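Local coordinates for putative major capsid protein (PDB 6G44) that probably builds the icosahedral shell of a virophage, its double jelly-roll subunits joining in threes as capsomers, at residues S121-L126 / L206-T211; P108-N113 / V230-Q235; P291-E296 / F473-N478. All blocks are in the same frame, centred on the assembly; numbering follows the deposited sequence. Where two conformers were deposited one is given.

Contact 1. Residues S121-L126 / L206-T211; sequences SYPAQL and LVANPT
The hydroxyl of Ser121 reaches across to the backbone at Ala208 and Asn209, while Pro123 and Leu126 pack against Val207. Ser121 OG is turned between its own backbone N and carbonyl carbon (chi1 72°), and from there it accepts a weak, bent bond from Asn209 N, at 3.3 Å and 130° at the hydrogen. Serine suits the spot because its short hydroxyl can accept from Asn209 N and bond a water; alanine suits its own because a bare methyl fits there, Ala208 CB lying 3.4 Å from Ser121 OG. That water joins the two segments a second time, hydrogen-bonded to Ser121 OG and lying 2.7 Å from Asn209 O as its donor. Pro123 opens helix 123-130, following Tyr122 at the N-cap, and its ring atom CB touches Val207 O at 3.3 Å. Leu126 CD1 comes to the same oxygen and meets Val207 CG1 at 3.8 Å, the two side chains crossing obliquely. Val207 O, buried among these carbons, has no hydrogen-bonding partner. Through this contact, in the N-terminal half of the double jelly-roll, the first turn of the helix rests on the loop between strands 195-205 and 222-235. Farther out, Asn104 OD1 accepts from Val207 N, and Asn209 ND2 donates to Pro291 O. Cis Pro210 and the bond from Thr211 N to Ala208 O (2.9 Å) define a type VI beta turn, consistent with Asn209 being held toward Ser121.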
ATOM      1  N   SER C 121       8.830  32.172   4.078  1.00 12.68           N
ATOM      2  CA  SER C 121       9.315  30.792   4.019  1.00 12.65           C
ATOM      3  C   SER C 121       9.899  30.483   2.666  1.00 12.70           C
ATOM      4  O   SER C 121       9.889  31.307   1.755  1.00 12.64           O
ATOM      5  CB  SER C 121       8.195  29.854   4.424  1.00 14.12           C
ATOM      6  OG  SER C 121       7.242  29.789   3.449  1.00 15.58           O
ATOM      7  N   TYR C 122      10.425  29.260   2.528  1.00 12.02           N
ATOM      8  CA  TYR C 122      11.251  28.898   1.384  1.00 12.25           C
ATOM      9  C   TYR C 122      10.751  27.572   0.806  1.00 11.49           C
ATOM     10  O   TYR C 122      11.294  26.497   1.152  1.00 11.58           O
ATOM     11  CB  TYR C 122      12.706  28.822   1.856  1.00 12.88           C
ATOM     12  CG  TYR C 122      13.124  30.121   2.484  1.00 14.83           C
ATOM     13  CD1 TYR C 122      13.496  31.187   1.698  1.00 16.00           C
ATOM     14  CD2 TYR C 122      13.074  30.288   3.864  1.00 16.66           C
ATOM     15  CE1 TYR C 122      13.835  32.420   2.273  1.00 17.43           C
ATOM     16  CE2 TYR C 122      13.397  31.509   4.445  1.00 17.33           C
ATOM     17  CZ  TYR C 122      13.788  32.553   3.637  1.00 18.38           C
ATOM     18  OH  TYR C 122      14.117  33.760   4.251  1.00 21.80           O
ATOM     19  N   PRO C 123       9.715  27.625  -0.036  1.00 10.93           N
ATOM     20  CA  PRO C 123       9.054  26.376  -0.452  1.00 11.07           C
ATOM     21  C   PRO C 123       9.979  25.376  -1.140  1.00 11.80           C
ATOM     22  O   PRO C 123       9.855  24.160  -0.891  1.00 11.95           O
ATOM     23  CB  PRO C 123       7.963  26.886  -1.396  1.00 11.05           C
ATOM     24  CG  PRO C 123       7.617  28.250  -0.863  1.00 11.39           C
ATOM     25  CD  PRO C 123       8.941  28.826  -0.462  1.00 10.94           C
ATOM     26  N   ALA C 124      10.866  25.819  -2.024  1.00 11.18           N
ATOM     27  CA  ALA C 124      11.732  24.871  -2.755  1.00 11.50           C
ATOM     28  C   ALA C 124      12.640  24.147  -1.752  1.00 13.20           C
ATOM     29  O   ALA C 124      12.871  22.942  -1.882  1.00 12.69           O
ATOM     30  CB  ALA C 124      12.555  25.601  -3.800  1.00 11.99           C
ATOM     31  N   GLN C 125      13.193  24.880  -0.792  1.00 13.41           N
ATOM     32  CA  GLN C 125      14.046  24.295   0.254  1.00 14.64           C
ATOM     33  C   GLN C 125      13.220  23.330   1.133  1.00 15.09           C
ATOM     34  O   GLN C 125      13.697  22.221   1.473  1.00 15.70           O
ATOM     35  CB  GLN C 125      14.673  25.437   1.076  1.00 16.49           C
ATOM     36  CG  GLN C 125      15.584  25.041   2.205  1.00 17.49           C
ATOM     37  CD  GLN C 125      16.111  26.275   2.910  1.00 18.15           C
ATOM     38  OE1 GLN C 125      15.401  26.883   3.711  1.00 18.92           O
ATOM     39  NE2 GLN C 125      17.362  26.638   2.621  1.00 18.26           N
ATOM     40  N   LEU C 126      11.994  23.716   1.471  1.00 13.90           N
ATOM     41  CA  LEU C 126      11.100  22.943   2.352  0.50 14.63           C
ATOM     42  C   LEU C 126      10.746  21.615   1.685  1.00 14.48           C
ATOM     43  O   LEU C 126      10.880  20.554   2.298  1.00 14.48           O
ATOM     44  CB  LEU C 126       9.791  23.690   2.689  0.50 15.53           C
ATOM     45  CG  LEU C 126       9.615  24.741   3.796  0.50 16.16           C
ATOM     46  CD1 LEU C 126       8.305  25.485   3.592  0.50 17.06           C
ATOM     47  CD2 LEU C 126       9.621  24.106   5.174  0.50 16.98           C
ATOM     48  N   LEU C 206       0.343  24.757  -1.970  1.00 10.76           N
ATOM     49  CA  LEU C 206       1.495  25.585  -1.619  1.00 11.46           C
ATOM     50  C   LEU C 206       2.079  25.171  -0.278  1.00 11.17           C
ATOM     51  O   LEU C 206       1.335  25.129   0.707  1.00 11.33           O
ATOM     52  CB  LEU C 206       1.063  27.049  -1.536  1.00 11.98           C
ATOM     53  CG  LEU C 206       2.141  28.063  -1.156  1.00 12.26           C
ATOM     54  CD1 LEU C 206       3.338  28.047  -2.078  1.00 12.97           C
ATOM     55  CD2 LEU C 206       1.516  29.463  -1.125  1.00 13.15           C
ATOM     56  N   VAL C 207       3.402  24.917  -0.232  1.00 11.49           N
ATOM     57  CA  VAL C 207       4.121  24.574   0.991  1.00 12.13           C
ATOM     58  C   VAL C 207       4.842  25.819   1.486  1.00 12.60           C
ATOM     59  O   VAL C 207       5.988  26.104   1.111  1.00 13.27           O
ATOM     60  CB  VAL C 207       5.099  23.415   0.722  1.00 12.47           C
ATOM     61  CG1 VAL C 207       5.922  23.054   1.945  1.00 12.98           C
ATOM     62  CG2 VAL C 207       4.302  22.215   0.226  1.00 12.84           C
ATOM     63  N   ALA C 208       4.129  26.601   2.288  1.00 11.65           N
ATOM     64  CA  ALA C 208       4.642  27.903   2.781  1.00 12.39           C
ATOM     65  C   ALA C 208       3.937  28.254   4.058  1.00 12.53           C
ATOM     66  O   ALA C 208       2.714  28.266   4.076  1.00 13.94           O
ATOM     67  CB  ALA C 208       4.430  28.987   1.737  1.00 12.43           C
ATOM     68  N   ASN C 209       4.675  28.573   5.115  1.00 12.32           N
ATOM     69  CA  ASN C 209       4.012  28.934   6.384  1.00 12.73           C
ATOM     70  C   ASN C 209       2.985  30.081   6.164  1.00 12.69           C
ATOM     71  O   ASN C 209       3.302  31.027   5.430  1.00 13.06           O
ATOM     72  CB  ASN C 209       5.039  29.366   7.422  1.00 13.97           C
ATOM     73  CG  ASN C 209       5.994  28.243   7.834  1.00 15.05           C
ATOM     74  OD1 ASN C 209       6.614  27.599   6.975  1.00 17.40           O
ATOM     75  ND2 ASN C 209       6.131  28.024   9.133  1.00 14.04           N
ATOM     76  N   PRO C 210       1.774  30.008   6.728  1.00 11.91           N
ATOM     77  CA  PRO C 210       1.267  29.015   7.685  1.00 11.91           C
ATOM     78  C   PRO C 210       0.357  27.944   7.067  1.00 11.39           C
ATOM     79  O   PRO C 210      -0.482  27.371   7.790  1.00 12.38           O
ATOM     80  CB  PRO C 210       0.453  29.894   8.629  1.00 12.15           C
ATOM     81  CG  PRO C 210      -0.183  30.864   7.672  1.00 12.07           C
ATOM     82  CD  PRO C 210       0.835  31.142   6.605  1.00 11.97           C
ATOM     83  N   THR C 211       0.516  27.628   5.786  1.00 11.48           N
ATOM     84  CA  THR C 211      -0.409  26.684   5.150  1.00 11.23           C
ATOM     85  C   THR C 211      -0.320  25.325   5.811  1.00 11.78           C
ATOM     86  O   THR C 211       0.707  24.904   6.333  1.00 12.11           O
ATOM     87  CB  THR C 211      -0.216  26.513   3.630  1.00 11.65           C
ATOM     88  OG1 THR C 211       1.002  25.813   3.366  1.00 12.37           O
ATOM     89  CG2 THR C 211      -0.273  27.850   2.877  1.00 12.44           C
TER
HETATM   90  O   HOH W   1       5.440  31.783   3.930  1.00 13.85           O

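Contact 2. Residues P108-N113 / V230-Q235; sequences PVAVIN and VILDGQ
Ile112 and Val230 lie side by side and point the same way, with Ile112 CG1 4.2 Å from Val230 CG2; on the same face Ala110 CB meets Leu232 CD2 at 4.0 Å. Here the methyl of Ala110 suits the reach of the longer leucine. Val111 and Ile231, beta-branched residues at home in extended chain, pair on the other face. Between the faces run nearly straight backbone bonds: Val111 and Ile231 form a hydrogen-bonded pair, Ile231 N donating to Val111 O at 2.8 Å, and Asp233 N donates to Val109 O. Toward the end of the contact the packing turns mixed. Val109 CG1, in the crowded position between N and the carbonyl carbon (chi1 55°), crosses Asp233 at about a right angle and touches its CB at 3.4 Å. The Pro108 ring packs on Gln235, CD to CG 3.6 Å. Bent at chi2 (-68°), Gln235 brings NE2 to the syn lone pair of Asp233 OD1, 3.2 Å away, with Asp233 OD1 lying in the amide plane of Gln235, which helps fix the carboxylate's rotation. Segments 110-113 and 230-235 thus run antiparallel (174°), and their strands, 110-114 and 222-235, are neighbours in the N-terminal jelly-roll's antiparallel sheet.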
ATOM      1  N   PRO C 108      11.434  29.765  -4.729  1.00 12.48           N
ATOM      2  CA  PRO C 108      12.477  29.806  -3.714  1.00 12.21           C
ATOM      3  C   PRO C 108      12.114  30.508  -2.412  1.00 11.76           C
ATOM      4  O   PRO C 108      12.625  30.140  -1.355  1.00 13.17           O
ATOM      5  CB  PRO C 108      13.633  30.532  -4.401  1.00 13.15           C
ATOM      6  CG  PRO C 108      13.323  30.565  -5.818  1.00 13.95           C
ATOM      7  CD  PRO C 108      11.868  30.318  -6.018  1.00 12.70           C
ATOM      8  N   VAL C 109      11.238  31.505  -2.505  1.00 11.91           N
ATOM      9  CA  VAL C 109      10.799  32.246  -1.340  0.50 11.71           C
ATOM     10  C   VAL C 109       9.348  32.682  -1.563  1.00 11.49           C
ATOM     11  O   VAL C 109       8.936  32.997  -2.693  1.00 12.46           O
ATOM     12  CB  VAL C 109      11.754  33.426  -1.018  0.50 11.90           C
ATOM     13  CG1 VAL C 109      11.930  34.345  -2.219  0.50 11.82           C
ATOM     14  CG2 VAL C 109      11.260  34.191   0.201  0.50 12.14           C
ATOM     15  N   ALA C 110       8.582  32.613  -0.480  1.00 10.80           N
ATOM     16  CA  ALA C 110       7.200  33.051  -0.448  1.00 11.80           C
ATOM     17  C   ALA C 110       6.976  33.883   0.799  1.00 11.47           C
ATOM     18  O   ALA C 110       7.560  33.622   1.869  1.00 12.39           O
ATOM     19  CB  ALA C 110       6.280  31.838  -0.467  1.00 11.59           C
ATOM     20  N   VAL C 111       6.133  34.906   0.652  1.00 12.12           N
ATOM     21  CA  VAL C 111       5.677  35.695   1.773  1.00 12.49           C
ATOM     22  C   VAL C 111       4.159  35.669   1.788  1.00 12.46           C
ATOM     23  O   VAL C 111       3.513  36.003   0.799  1.00 13.20           O
ATOM     24  CB  VAL C 111       6.176  37.156   1.721  1.00 13.30           C
ATOM     25  CG1 VAL C 111       5.660  37.923   2.921  1.00 14.86           C
ATOM     26  CG2 VAL C 111       7.696  37.182   1.670  1.00 13.47           C
ATOM     27  N   ILE C 112       3.594  35.231   2.908  1.00 11.76           N
ATOM     28  CA  ILE C 112       2.154  35.269   3.107  1.00 12.00           C
ATOM     29  C   ILE C 112       1.833  36.326   4.163  1.00 11.70           C
ATOM     30  O   ILE C 112       2.487  36.384   5.195  1.00 12.64           O
ATOM     31  CB  ILE C 112       1.594  33.875   3.480  1.00 12.49           C
ATOM     32  CG1 ILE C 112       1.841  32.909   2.312  1.00 12.75           C
ATOM     33  CG2 ILE C 112       0.096  33.978   3.817  1.00 12.54           C
ATOM     34  CD1 ILE C 112       1.365  31.475   2.543  1.00 12.85           C
ATOM     35  N   ASN C 113       0.863  37.182   3.845  1.00 11.92           N
ATOM     36  CA  ASN C 113       0.352  38.203   4.759  1.00 12.50           C
ATOM     37  C   ASN C 113      -1.071  37.838   5.143  1.00 11.20           C
ATOM     38  O   ASN C 113      -1.952  37.734   4.275  1.00 11.48           O
ATOM     39  CB  ASN C 113       0.416  39.564   4.062  1.00 13.01           C
ATOM     40  CG  ASN C 113      -0.027  40.716   4.949  1.00 13.10           C
ATOM     41  OD1 ASN C 113      -0.930  40.588   5.760  1.00 13.91           O
ATOM     42  ND2 ASN C 113       0.591  41.876   4.743  1.00 15.89           N
ATOM     43  N   VAL C 230      -0.422  36.715  -0.972  1.00 12.96           N
ATOM     44  CA  VAL C 230       0.513  35.598  -1.181  1.00 13.35           C
ATOM     45  C   VAL C 230       1.461  36.103  -2.256  1.00 12.82           C
ATOM     46  O   VAL C 230       1.055  36.297  -3.403  1.00 13.21           O
ATOM     47  CB  VAL C 230      -0.201  34.306  -1.585  1.00 12.91           C
ATOM     48  CG1 VAL C 230       0.792  33.206  -1.952  1.00 12.92           C
ATOM     49  CG2 VAL C 230      -1.118  33.844  -0.447  1.00 13.17           C
ATOM     50  N   ILE C 231       2.717  36.289  -1.860  1.00 13.02           N
ATOM     51  CA  ILE C 231       3.739  36.885  -2.732  1.00 13.67           C
ATOM     52  C   ILE C 231       4.798  35.828  -3.024  1.00 12.62           C
ATOM     53  O   ILE C 231       5.446  35.327  -2.085  1.00 13.93           O
ATOM     54  CB  ILE C 231       4.367  38.114  -2.069  1.00 15.12           C
ATOM     55  CG1 ILE C 231       3.292  39.146  -1.706  1.00 16.33           C
ATOM     56  CG2 ILE C 231       5.405  38.770  -2.990  1.00 15.69           C
ATOM     57  CD1 ILE C 231       3.678  40.025  -0.532  1.00 19.53           C
ATOM     58  N   LEU C 232       4.961  35.510  -4.304  1.00 12.51           N
ATOM     59  CA  LEU C 232       5.865  34.404  -4.725  1.00 12.22           C
ATOM     60  C   LEU C 232       7.033  34.944  -5.536  1.00 12.51           C
ATOM     61  O   LEU C 232       6.853  35.773  -6.435  1.00 12.95           O
ATOM     62  CB  LEU C 232       5.116  33.414  -5.594  1.00 12.90           C
ATOM     63  CG  LEU C 232       3.794  32.884  -5.044  1.00 13.06           C
ATOM     64  CD1 LEU C 232       3.115  31.998  -6.079  1.00 14.13           C
ATOM     65  CD2 LEU C 232       4.017  32.144  -3.745  1.00 13.62           C
ATOM     66  N   ASP C 233       8.232  34.432  -5.241  1.00 12.40           N
ATOM     67  CA  ASP C 233       9.373  34.589  -6.160  1.00 12.61           C
ATOM     68  C   ASP C 233       9.181  33.504  -7.220  1.00 12.82           C
ATOM     69  O   ASP C 233       9.556  32.339  -6.985  1.00 13.02           O
ATOM     70  CB  ASP C 233      10.688  34.438  -5.403  1.00 12.66           C
ATOM     71  CG  ASP C 233      11.920  34.383  -6.299  1.00 13.89           C
ATOM     72  OD1 ASP C 233      11.854  34.707  -7.480  1.00 15.49           O
ATOM     73  OD2 ASP C 233      12.971  34.001  -5.724  1.00 16.29           O
ATOM     74  N   GLY C 234       8.544  33.838  -8.320  1.00 12.32           N
ATOM     75  CA  GLY C 234       8.220  32.866  -9.361  1.00 12.75           C
ATOM     76  C   GLY C 234       9.437  32.430 -10.154  1.00 13.85           C
ATOM     77  O   GLY C 234      10.094  33.251 -10.795  1.00 13.64           O
ATOM     78  N   GLN C 235       9.789  31.148 -10.069  1.00 13.39           N
ATOM     79  CA  GLN C 235      10.878  30.568 -10.844  1.00 14.49           C
ATOM     80  C   GLN C 235      10.375  29.320 -11.562  1.00 13.34           C
ATOM     81  O   GLN C 235      10.994  28.245 -11.447  1.00 13.07           O
ATOM     82  CB  GLN C 235      12.095  30.268  -9.964  1.00 15.46           C
ATOM     83  CG  GLN C 235      12.725  31.480  -9.321  1.00 17.36           C
ATOM     84  CD  GLN C 235      13.398  32.386 -10.337  1.00 20.40           C
ATOM     85  OE1 GLN C 235      13.872  31.936 -11.389  1.00 23.62           O
ATOM     86  NE2 GLN C 235      13.398  33.688 -10.045  1.00 21.36           N
TER

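Contact 3. Residues P291-E296 / F473-N478; sequences PLISLE and FSIRDN
Four backbone bonds tie strand 292-296 to strand 473-476. Leu292 with Arg476 and Ser294 with Ser474 are the hydrogen-bonded antiparallel pairs, and Arg476 N to Leu292 O, at 2.8 Å and 172°, is the straightest of the four. Between them Ile293 pairs with Ile475, and beyond Ser294 and Ser474 Leu295 pairs with Phe473, both non-hydrogen-bonded; Ile293 CA lies 3.3 Å from Ser474 O. The polar interactions gather on the face of Ser294, Ser474 and Arg476. Glu296, bent at chi2, turns its carboxylate back over this face, and OE2 takes two donors: Ser474 OG at 2.6 Å on the anti lone pair, and Arg476 NH2 at 2.8 Å on the syn lone pair in a salt bridge. Arginine can span the distance because its chain is extended from CG to NE. The carboxylate and guanidinium planes stand 65° apart, and a water bridges Glu296 OE1 and Arg476 NH1. Two donors and the positive charge would be expected to keep Glu296 ionised. Another water donates to both Leu292 O and Ser474 OG. Apolar packing occupies the opposite face: Leu295 CD1 sits over the Phe473 ring, 4.0 Å from its centroid and 20° off the normal, a CH-pi contact, while Ile293 and Ile475 run side by side with their CG1 atoms 3.9 Å apart. This apolar face looks onto helix 123-130, where Leu129 touches both Ile293 and Phe473; on the polar face, Glu296 and Arg476 pack on Met328 of strand 319-328, and Asn330 OD1 accepts from Arg476 NE.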
ATOM      1  N   PRO C 291       5.361  24.375  11.423  1.00 15.04           N
ATOM      2  CA  PRO C 291       6.795  24.124  11.648  1.00 14.43           C
ATOM      3  C   PRO C 291       7.713  25.090  10.931  1.00 13.61           C
ATOM      4  O   PRO C 291       7.414  25.510   9.821  1.00 13.51           O
ATOM      5  CB  PRO C 291       7.001  22.712  11.098  1.00 15.09           C
ATOM      6  CG  PRO C 291       5.660  22.097  10.978  1.00 15.97           C
ATOM      7  CD  PRO C 291       4.645  23.189  10.908  1.00 15.77           C
ATOM      8  N   LEU C 292       8.824  25.440  11.581  1.00 13.12           N
ATOM      9  CA  LEU C 292       9.804  26.364  11.009  1.00 14.11           C
ATOM     10  C   LEU C 292      11.070  25.599  10.594  1.00 13.90           C
ATOM     11  O   LEU C 292      11.757  25.018  11.424  1.00 14.55           O
ATOM     12  CB  LEU C 292      10.149  27.432  12.052  1.00 15.59           C
ATOM     13  CG  LEU C 292      11.103  28.523  11.603  1.00 18.13           C
ATOM     14  CD1 LEU C 292      10.492  29.352  10.483  1.00 19.62           C
ATOM     15  CD2 LEU C 292      11.420  29.385  12.819  1.00 19.69           C
ATOM     16  N   ILE C 293      11.344  25.575   9.306  1.00 13.86           N
ATOM     17  CA  ILE C 293      12.505  24.868   8.752  1.00 14.07           C
ATOM     18  C   ILE C 293      13.519  25.926   8.377  1.00 14.35           C
ATOM     19  O   ILE C 293      13.178  26.889   7.653  1.00 15.65           O
ATOM     20  CB  ILE C 293      12.127  24.041   7.514  1.00 15.81           C
ATOM     21  CG1 ILE C 293      11.252  22.837   7.892  1.00 16.84           C
ATOM     22  CG2 ILE C 293      13.380  23.518   6.824  1.00 17.50           C
ATOM     23  CD1 ILE C 293       9.844  23.103   8.387  1.00 17.71           C
ATOM     24  N   SER C 294      14.758  25.743   8.816  1.00 14.41           N
ATOM     25  CA  SER C 294      15.834  26.741   8.658  0.50 15.18           C
ATOM     26  C   SER C 294      17.125  26.052   8.273  1.00 15.73           C
ATOM     27  O   SER C 294      17.420  25.011   8.830  1.00 15.80           O
ATOM     28  CB  SER C 294      16.089  27.465   9.988  0.50 15.88           C
ATOM     29  OG  SER C 294      14.936  28.116  10.487  0.50 16.45           O
ATOM     30  N   LEU C 295      17.916  26.674   7.401  1.00 16.25           N
ATOM     31  CA  LEU C 295      19.283  26.238   7.160  1.00 17.24           C
ATOM     32  C   LEU C 295      20.113  26.773   8.328  1.00 17.86           C
ATOM     33  O   LEU C 295      20.203  27.992   8.540  1.00 19.97           O
ATOM     34  CB  LEU C 295      19.790  26.792   5.832  1.00 17.86           C
ATOM     35  CG  LEU C 295      21.264  26.453   5.527  1.00 17.91           C
ATOM     36  CD1 LEU C 295      21.429  24.953   5.327  1.00 17.38           C
ATOM     37  CD2 LEU C 295      21.690  27.235   4.308  1.00 19.93           C
ATOM     38  N   GLU C 296      20.679  25.872   9.109  1.00 17.07           N
ATOM     39  CA  GLU C 296      21.479  26.257  10.279  1.00 17.60           C
ATOM     40  C   GLU C 296      22.939  26.471   9.946  1.00 18.27           C
ATOM     41  O   GLU C 296      23.612  27.300  10.584  1.00 19.20           O
ATOM     42  CB  GLU C 296      21.389  25.220  11.376  1.00 19.08           C
ATOM     43  CG  GLU C 296      20.039  25.134  12.022  1.00 19.47           C
ATOM     44  CD  GLU C 296      19.650  26.365  12.821  1.00 20.98           C
ATOM     45  OE1 GLU C 296      20.537  27.151  13.271  1.00 23.13           O
ATOM     46  OE2 GLU C 296      18.431  26.529  12.999  1.00 22.03           O
ATOM     47  N   PHE C 473      19.976  21.386   8.345  1.00 12.98           N
ATOM     48  CA  PHE C 473      18.727  22.102   8.552  1.00 13.30           C
ATOM     49  C   PHE C 473      18.170  21.791   9.915  1.00 13.20           C
ATOM     50  O   PHE C 473      18.365  20.690  10.424  1.00 12.99           O
ATOM     51  CB  PHE C 473      17.682  21.685   7.532  1.00 13.80           C
ATOM     52  CG  PHE C 473      18.058  22.001   6.125  1.00 14.37           C
ATOM     53  CD1 PHE C 473      18.765  21.082   5.368  1.00 15.50           C
ATOM     54  CD2 PHE C 473      17.715  23.217   5.551  1.00 15.97           C
ATOM     55  CE1 PHE C 473      19.114  21.349   4.051  1.00 16.34           C
ATOM     56  CE2 PHE C 473      18.096  23.499   4.228  1.00 16.58           C
ATOM     57  CZ  PHE C 473      18.783  22.557   3.491  1.00 17.03           C
ATOM     58  N   SER C 474      17.497  22.764  10.523  1.00 13.57           N
ATOM     59  CA  SER C 474      16.696  22.518  11.730  1.00 14.43           C
ATOM     60  C   SER C 474      15.230  22.528  11.371  1.00 14.45           C
ATOM     61  O   SER C 474      14.812  23.291  10.505  1.00 14.07           O
ATOM     62  CB  SER C 474      16.941  23.545  12.816  1.00 15.28           C
ATOM     63  OG  SER C 474      16.637  24.829  12.342  1.00 16.78           O
ATOM     64  N   ILE C 475      14.458  21.712  12.090  1.00 13.83           N
ATOM     65  CA  ILE C 475      13.015  21.724  12.006  1.00 15.31           C
ATOM     66  C   ILE C 475      12.553  22.031  13.407  1.00 15.32           C
ATOM     67  O   ILE C 475      12.750  21.223  14.317  1.00 16.66           O
ATOM     68  CB  ILE C 475      12.434  20.388  11.498  1.00 17.62           C
ATOM     69  CG1 ILE C 475      13.013  20.080  10.105  1.00 18.55           C
ATOM     70  CG2 ILE C 475      10.913  20.475  11.443  1.00 18.66           C
ATOM     71  CD1 ILE C 475      13.987  18.940  10.041  1.00 20.58           C
ATOM     72  N   ARG C 476      11.957  23.210  13.609  1.00 14.65           N
ATOM     73  CA  ARG C 476      11.526  23.631  14.937  1.00 14.44           C
ATOM     74  C   ARG C 476      10.006  23.621  15.071  1.00 14.77           C
ATOM     75  O   ARG C 476       9.284  24.015  14.147  1.00 14.33           O
ATOM     76  CB  ARG C 476      12.010  25.042  15.251  1.00 15.29           C
ATOM     77  CG  ARG C 476      13.486  25.139  15.571  1.00 16.41           C
ATOM     78  CD  ARG C 476      13.788  26.573  15.958  1.00 16.78           C
ATOM     79  NE  ARG C 476      15.079  26.685  16.621  1.00 18.07           N
ATOM     80  CZ  ARG C 476      16.228  26.948  16.006  1.00 19.18           C
ATOM     81  NH1 ARG C 476      17.337  27.039  16.735  1.00 21.11           N
ATOM     82  NH2 ARG C 476      16.293  27.124  14.694  1.00 19.75           N
ATOM     83  N   ASP C 477       9.547  23.229  16.252  1.00 14.23           N
ATOM     84  CA  ASP C 477       8.123  23.301  16.584  1.00 15.19           C
ATOM     85  C   ASP C 477       7.772  24.792  16.743  1.00 15.07           C
ATOM     86  O   ASP C 477       8.462  25.547  17.431  1.00 15.63           O
ATOM     87  CB  ASP C 477       7.832  22.525  17.858  1.00 15.52           C
ATOM     88  CG  ASP C 477       8.135  21.014  17.728  1.00 16.26           C
ATOM     89  OD1 ASP C 477       8.212  20.488  16.604  1.00 18.80           O
ATOM     90  OD2 ASP C 477       8.251  20.359  18.754  1.00 16.19           O
ATOM     91  N   ASN C 478       6.704  25.198  16.074  1.00 14.29           N
ATOM     92  CA  ASN C 478       6.371  26.604  15.905  1.00 14.54           C
ATOM     93  C   ASN C 478       4.878  26.682  15.677  1.00 14.00           C
ATOM     94  O   ASN C 478       4.317  25.929  14.875  1.00 13.94           O
ATOM     95  CB  ASN C 478       7.142  27.148  14.733  1.00 14.90           C
ATOM     96  CG  ASN C 478       6.949  28.623  14.532  1.00 15.97           C
ATOM     97  OD1 ASN C 478       7.262  29.404  15.417  1.00 17.49           O
ATOM     98  ND2 ASN C 478       6.483  29.011  13.359  1.00 16.74           N
TER
HETATM   99  O   HOH W   2      14.194  26.147  12.315  1.00 16.27           O
HETATM  100  O   HOH W   3      14.580  28.869  12.743  1.00 36.58           O
HETATM  101  O   HOH W   4      19.252  28.709  15.229  1.00 31.77           O

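Overall arrangement
Contact 1 lies between the other two, its centre 9 Å from that of contact 2 and 12 Å from that of contact 3, whereas the centres of contacts 2 and 3 are 18 Å apart and the two do not touch. Along the chain contact 1 is nested within the loop closed by contact 2, and contact 3 follows both. Contact 2 belongs to a sheet of the first jelly-roll, and contact 3 to a separate sheet of the second. The backbone joins the first two through Ser121 O and Ala110 N; Leu126 on Ile293 and Gln125 on Phe473 carry helix 123-130 onto the later strands. Helix 123-130 and the loop 206-211 packed against it therefore bridge the two halves of the double jelly-roll subunit.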